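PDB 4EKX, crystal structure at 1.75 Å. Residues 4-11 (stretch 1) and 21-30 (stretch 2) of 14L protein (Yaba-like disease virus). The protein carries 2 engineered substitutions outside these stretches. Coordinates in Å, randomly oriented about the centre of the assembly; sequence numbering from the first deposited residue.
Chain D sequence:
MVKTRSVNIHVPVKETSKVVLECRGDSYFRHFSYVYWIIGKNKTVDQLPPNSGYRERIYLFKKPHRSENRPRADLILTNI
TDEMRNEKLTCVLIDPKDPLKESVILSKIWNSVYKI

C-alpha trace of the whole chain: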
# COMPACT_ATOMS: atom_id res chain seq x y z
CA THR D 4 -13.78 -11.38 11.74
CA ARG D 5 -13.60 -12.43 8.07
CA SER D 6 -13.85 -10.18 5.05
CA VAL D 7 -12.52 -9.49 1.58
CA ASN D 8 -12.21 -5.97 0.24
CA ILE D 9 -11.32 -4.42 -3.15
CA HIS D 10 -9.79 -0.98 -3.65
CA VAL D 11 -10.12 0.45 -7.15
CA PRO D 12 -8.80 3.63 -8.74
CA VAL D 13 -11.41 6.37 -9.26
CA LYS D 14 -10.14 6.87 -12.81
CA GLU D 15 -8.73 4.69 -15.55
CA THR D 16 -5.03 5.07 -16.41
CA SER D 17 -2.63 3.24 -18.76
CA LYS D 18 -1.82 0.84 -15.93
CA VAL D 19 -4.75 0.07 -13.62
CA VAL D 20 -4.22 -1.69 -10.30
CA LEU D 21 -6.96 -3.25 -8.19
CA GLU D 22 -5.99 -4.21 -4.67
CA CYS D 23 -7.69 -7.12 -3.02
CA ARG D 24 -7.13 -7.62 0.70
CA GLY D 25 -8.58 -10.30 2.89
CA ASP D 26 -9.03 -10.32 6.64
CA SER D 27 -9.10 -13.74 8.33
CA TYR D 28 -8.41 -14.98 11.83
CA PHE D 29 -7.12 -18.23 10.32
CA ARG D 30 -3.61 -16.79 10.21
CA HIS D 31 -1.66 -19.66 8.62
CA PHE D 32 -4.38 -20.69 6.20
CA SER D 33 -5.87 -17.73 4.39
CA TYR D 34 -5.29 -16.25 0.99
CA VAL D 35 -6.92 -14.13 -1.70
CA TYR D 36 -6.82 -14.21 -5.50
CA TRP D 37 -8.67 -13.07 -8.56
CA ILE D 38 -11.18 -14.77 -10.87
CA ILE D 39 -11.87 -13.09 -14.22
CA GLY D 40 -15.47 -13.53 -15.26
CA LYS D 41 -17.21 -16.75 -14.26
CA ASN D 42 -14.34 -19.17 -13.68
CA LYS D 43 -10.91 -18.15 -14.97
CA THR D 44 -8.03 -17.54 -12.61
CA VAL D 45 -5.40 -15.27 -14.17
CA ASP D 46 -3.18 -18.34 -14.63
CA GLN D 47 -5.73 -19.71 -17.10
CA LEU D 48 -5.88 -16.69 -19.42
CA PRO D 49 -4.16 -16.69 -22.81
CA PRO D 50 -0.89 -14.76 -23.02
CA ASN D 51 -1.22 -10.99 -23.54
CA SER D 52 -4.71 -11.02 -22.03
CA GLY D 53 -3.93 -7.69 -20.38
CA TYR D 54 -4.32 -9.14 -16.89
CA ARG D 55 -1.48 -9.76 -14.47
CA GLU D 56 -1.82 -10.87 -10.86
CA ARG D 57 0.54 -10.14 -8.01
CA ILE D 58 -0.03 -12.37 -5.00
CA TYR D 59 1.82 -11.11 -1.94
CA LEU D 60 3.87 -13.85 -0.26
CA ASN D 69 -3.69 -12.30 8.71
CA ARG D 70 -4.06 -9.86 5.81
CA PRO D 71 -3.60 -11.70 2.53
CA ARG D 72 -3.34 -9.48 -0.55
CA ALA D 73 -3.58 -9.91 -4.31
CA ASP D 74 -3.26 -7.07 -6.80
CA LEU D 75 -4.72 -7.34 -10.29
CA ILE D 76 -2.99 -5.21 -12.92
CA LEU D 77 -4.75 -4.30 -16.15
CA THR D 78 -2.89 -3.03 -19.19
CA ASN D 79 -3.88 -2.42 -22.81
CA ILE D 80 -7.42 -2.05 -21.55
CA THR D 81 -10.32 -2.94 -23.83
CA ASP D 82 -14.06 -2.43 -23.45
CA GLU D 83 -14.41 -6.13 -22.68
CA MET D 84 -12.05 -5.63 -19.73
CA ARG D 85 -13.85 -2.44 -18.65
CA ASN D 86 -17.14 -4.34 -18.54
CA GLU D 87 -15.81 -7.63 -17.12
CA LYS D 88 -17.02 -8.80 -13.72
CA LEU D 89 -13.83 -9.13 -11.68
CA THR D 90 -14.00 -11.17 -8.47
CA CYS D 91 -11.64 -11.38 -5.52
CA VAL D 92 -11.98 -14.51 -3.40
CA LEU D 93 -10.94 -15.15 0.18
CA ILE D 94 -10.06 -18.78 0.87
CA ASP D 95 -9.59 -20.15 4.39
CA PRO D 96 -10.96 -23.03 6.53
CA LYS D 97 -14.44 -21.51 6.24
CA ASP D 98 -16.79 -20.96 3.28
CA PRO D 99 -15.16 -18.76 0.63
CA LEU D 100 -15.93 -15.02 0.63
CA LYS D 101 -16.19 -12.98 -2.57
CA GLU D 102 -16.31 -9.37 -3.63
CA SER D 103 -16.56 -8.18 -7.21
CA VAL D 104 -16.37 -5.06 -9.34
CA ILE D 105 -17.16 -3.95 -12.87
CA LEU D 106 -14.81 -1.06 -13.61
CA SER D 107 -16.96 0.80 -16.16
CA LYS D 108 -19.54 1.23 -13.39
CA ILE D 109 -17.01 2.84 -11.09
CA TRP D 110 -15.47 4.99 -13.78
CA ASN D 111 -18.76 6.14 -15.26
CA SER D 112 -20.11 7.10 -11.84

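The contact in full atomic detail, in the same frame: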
# COMPACT_ATOMS: atom_id res chain seq x y z
N THR D 4 -13.88 -12.42 12.77
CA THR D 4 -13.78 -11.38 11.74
C THR D 4 -13.20 -11.93 10.43
O THR D 4 -12.01 -12.24 10.36
CB THR D 4 -12.89 -10.20 12.20
N ARG D 5 -14.04 -12.02 9.40
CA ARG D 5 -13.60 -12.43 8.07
C ARG D 5 -14.21 -11.54 6.99
O ARG D 5 -15.41 -11.27 6.99
CB ARG D 5 -13.94 -13.89 7.78
CG ARG D 5 -13.17 -14.88 8.63
CD ARG D 5 -13.73 -16.27 8.49
NE ARG D 5 -13.54 -16.85 7.16
CZ ARG D 5 -14.52 -17.05 6.28
NH1 ARG D 5 -15.77 -16.70 6.59
NH2 ARG D 5 -14.27 -17.61 5.11
N SER D 6 -13.37 -11.07 6.08
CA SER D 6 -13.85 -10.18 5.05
C SER D 6 -12.88 -10.16 3.87
O SER D 6 -11.73 -10.58 3.98
CB SER D 6 -14.03 -8.77 5.61
OG SER D 6 -12.78 -8.15 5.82
N VAL D 7 -13.37 -9.68 2.74
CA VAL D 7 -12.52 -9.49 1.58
C VAL D 7 -12.92 -8.13 1.01
O VAL D 7 -14.09 -7.77 1.01
CB VAL D 7 -12.66 -10.65 0.55
CG1 VAL D 7 -14.09 -10.77 0.05
CG2 VAL D 7 -11.67 -10.48 -0.60
N ASN D 8 -11.93 -7.35 0.60
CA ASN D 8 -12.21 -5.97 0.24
C ASN D 8 -11.41 -5.61 -1.00
O ASN D 8 -10.25 -6.00 -1.11
CB ASN D 8 -11.86 -5.04 1.43
CG ASN D 8 -12.35 -5.59 2.79
OD1 ASN D 8 -13.42 -5.20 3.28
ND2 ASN D 8 -11.57 -6.48 3.41
N ILE D 9 -12.01 -4.88 -1.94
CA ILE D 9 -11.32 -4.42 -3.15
C ILE D 9 -11.18 -2.90 -3.18
O ILE D 9 -12.17 -2.17 -3.02
CB ILE D 9 -12.07 -4.84 -4.43
CG1 ILE D 9 -12.21 -6.36 -4.54
CG2 ILE D 9 -11.39 -4.26 -5.70
CD1 ILE D 9 -13.08 -6.78 -5.72
N HIS D 10 -9.97 -2.40 -3.37
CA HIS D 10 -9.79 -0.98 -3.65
C HIS D 10 -9.57 -0.80 -5.14
O HIS D 10 -8.78 -1.53 -5.75
CB HIS D 10 -8.61 -0.40 -2.89
CG HIS D 10 -8.92 -0.07 -1.47
ND1 HIS D 10 -9.19 -1.04 -0.52
CD2 HIS D 10 -9.03 1.12 -0.84
CE1 HIS D 10 -9.43 -0.45 0.64
NE2 HIS D 10 -9.34 0.86 0.47
N VAL D 11 -10.27 0.17 -5.72
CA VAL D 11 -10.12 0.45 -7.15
C VAL D 11 -9.76 1.91 -7.36
O VAL D 11 -10.07 2.77 -6.53
CB VAL D 11 -11.42 0.14 -7.94
CG1 VAL D 11 -11.73 -1.35 -7.92
CG2 VAL D 11 -12.59 0.95 -7.39
N LEU D 21 -5.93 -2.98 -9.18
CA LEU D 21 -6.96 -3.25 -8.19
C LEU D 21 -6.30 -4.01 -7.07
O LEU D 21 -5.55 -4.95 -7.31
CB LEU D 21 -8.09 -4.10 -8.77
CG LEU D 21 -8.53 -3.71 -10.20
CD1 LEU D 21 -9.72 -4.56 -10.63
CD2 LEU D 21 -8.85 -2.23 -10.29
N GLU D 22 -6.60 -3.60 -5.84
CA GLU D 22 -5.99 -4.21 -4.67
C GLU D 22 -7.03 -5.00 -3.93
O GLU D 22 -8.02 -4.45 -3.44
CB GLU D 22 -5.41 -3.14 -3.75
CG GLU D 22 -4.51 -2.14 -4.47
CD GLU D 22 -4.31 -0.86 -3.67
OE1 GLU D 22 -5.11 -0.60 -2.76
OE2 GLU D 22 -3.35 -0.11 -3.98
N CYS D 23 -6.81 -6.30 -3.83
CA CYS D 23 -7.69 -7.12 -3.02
C CYS D 23 -7.00 -7.53 -1.73
O CYS D 23 -5.90 -8.07 -1.75
CB CYS D 23 -8.16 -8.34 -3.79
SG CYS D 23 -9.24 -9.38 -2.70
N ARG D 24 -7.65 -7.24 -0.61
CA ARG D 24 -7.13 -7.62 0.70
C ARG D 24 -8.17 -8.45 1.42
O ARG D 24 -9.35 -8.11 1.44
CB ARG D 24 -6.81 -6.38 1.54
CG ARG D 24 -5.71 -5.50 0.95
CD ARG D 24 -5.51 -4.26 1.79
NE ARG D 24 -4.44 -3.40 1.30
CZ ARG D 24 -4.61 -2.40 0.44
NH1 ARG D 24 -5.83 -2.12 -0.03
NH2 ARG D 24 -3.57 -1.67 0.06
N GLY D 25 -7.72 -9.53 2.04
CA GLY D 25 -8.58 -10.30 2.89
C GLY D 25 -8.28 -10.03 4.36
O GLY D 25 -7.21 -9.52 4.71
N ASP D 26 -9.23 -10.37 5.21
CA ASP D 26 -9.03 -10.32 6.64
C ASP D 26 -9.56 -11.65 7.18
O ASP D 26 -10.73 -11.96 6.99
CB ASP D 26 -9.79 -9.13 7.22
CG ASP D 26 -9.36 -8.79 8.63
OD1 ASP D 26 -9.05 -9.72 9.40
OD2 ASP D 26 -9.33 -7.59 8.96
N SER D 27 -8.69 -12.45 7.78
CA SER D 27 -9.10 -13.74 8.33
C SER D 27 -8.33 -14.08 9.59
O SER D 27 -7.12 -13.89 9.65
CB SER D 27 -8.92 -14.87 7.31
OG SER D 27 -9.18 -16.13 7.92
N TYR D 28 -9.04 -14.60 10.58
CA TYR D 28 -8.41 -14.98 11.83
C TYR D 28 -7.71 -16.35 11.74
O TYR D 28 -7.02 -16.77 12.67
CB TYR D 28 -9.43 -14.94 12.97
CG TYR D 28 -10.60 -15.88 12.84
CD1 TYR D 28 -10.54 -17.16 13.39
CD2 TYR D 28 -11.79 -15.49 12.23
CE1 TYR D 28 -11.61 -18.03 13.31
CE2 TYR D 28 -12.87 -16.36 12.14
CZ TYR D 28 -12.77 -17.63 12.68
OH TYR D 28 -13.82 -18.52 12.63
N PHE D 29 -7.90 -17.03 10.61
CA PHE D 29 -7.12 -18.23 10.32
C PHE D 29 -5.78 -17.81 9.74
O PHE D 29 -5.58 -17.82 8.53
CB PHE D 29 -7.86 -19.18 9.37
CG PHE D 29 -9.14 -19.73 9.95
CD1 PHE D 29 -9.11 -20.84 10.78
CD2 PHE D 29 -10.35 -19.13 9.67
CE1 PHE D 29 -10.28 -21.34 11.32
CE2 PHE D 29 -11.52 -19.63 10.20
CZ PHE D 29 -11.49 -20.74 11.04
N ARG D 30 -4.85 -17.46 10.62
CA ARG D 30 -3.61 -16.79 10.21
C ARG D 30 -2.71 -17.57 9.25
O ARG D 30 -2.15 -16.99 8.32
O HOH W 1 -8.44 -3.51 -0.16

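The strand parts of the two stretches run side by side and antiparallel, their N-to-C directions 163° apart, and the stretches bury 708 Å² between them. Paired backbone hydrogen bonds at every second residue hold them together, and the side chains alternate between the two faces of the sheet.

At the start, Thr-4, whose side chain is modelled only to CB, lies beside Tyr-28, with its N 3.8 Å from Tyr-28 CD2. Arg-5 packs the aliphatic part of its side chain against the aromatic residues that follow the second strand: Arg-5 CD lies 3.8 Å from Tyr-28 CE2 and 4.4 Å from Phe-29 CE2, at the edge of the phenylalanine ring. A long side chain can thus give its methylenes to the aromatic residues while its NE and NH2 bond elsewhere in the structure. Its backbone contributes a CA-H...O contact, Arg-5 CA to Asp-26 O, of 3.1 Å.

Ser-6 begins the ladder. Ser-6 N donates to Asp-26 O (2.9 Å), and Asp-26 N returns a bond to Ser-6 O (2.8 Å). The small serine side chain packs its OG 3.4 Å from Asp-26 CB, and the same OG accepts a hydrogen bond from Asn-8 ND2 (3.2 Å) along the strand.

Val-7 turns to the other face. Opposite it, Gly-25 has no side chain, and the CA atoms of Val-7 and Gly-25 approach to 4.2 Å. The valine reaches the next residue on its face instead, placing CG2 3.4 Å from Cys-23 SG; both residues are buried, as suits their apolar surfaces.

At Asn-8 the ladder repeats: Asn-8 N donates to Arg-24 O (2.8 Å) and Arg-24 N to Asn-8 O (2.9 Å). Asn-8 ND2 adds a weak bond to Arg-24 O (3.4 Å), so the amide serves both its own strand and the partner.

Ile-9 is buried on the face of Val-7 and Cys-23, where a β-branched, wholly apolar side chain is at home, since β-branching favours the extended backbone of a strand. Its CA makes a CA-H...O contact with Glu-22 O (3.3 Å).

His-10 forms the last pair, His-10 N to Glu-22 O (2.8 Å) and Glu-22 N to His-10 O (3.0 Å). Its buried ring joins a polar cluster in which Arg-24 NH1 and Glu-22 OE1 form a salt bridge (3.2 Å). A water links the strands here, its O lying 2.6 Å from His-10 ND1 and accepting from Arg-24 NH1 at 3.0 Å; imidazole nitrogen suits this bridging role.

Val-11 closes the contact with a purely apolar touch, its CG1 3.8 Å from Leu-21 CD2, two branched hydrocarbons well matched to a buried site.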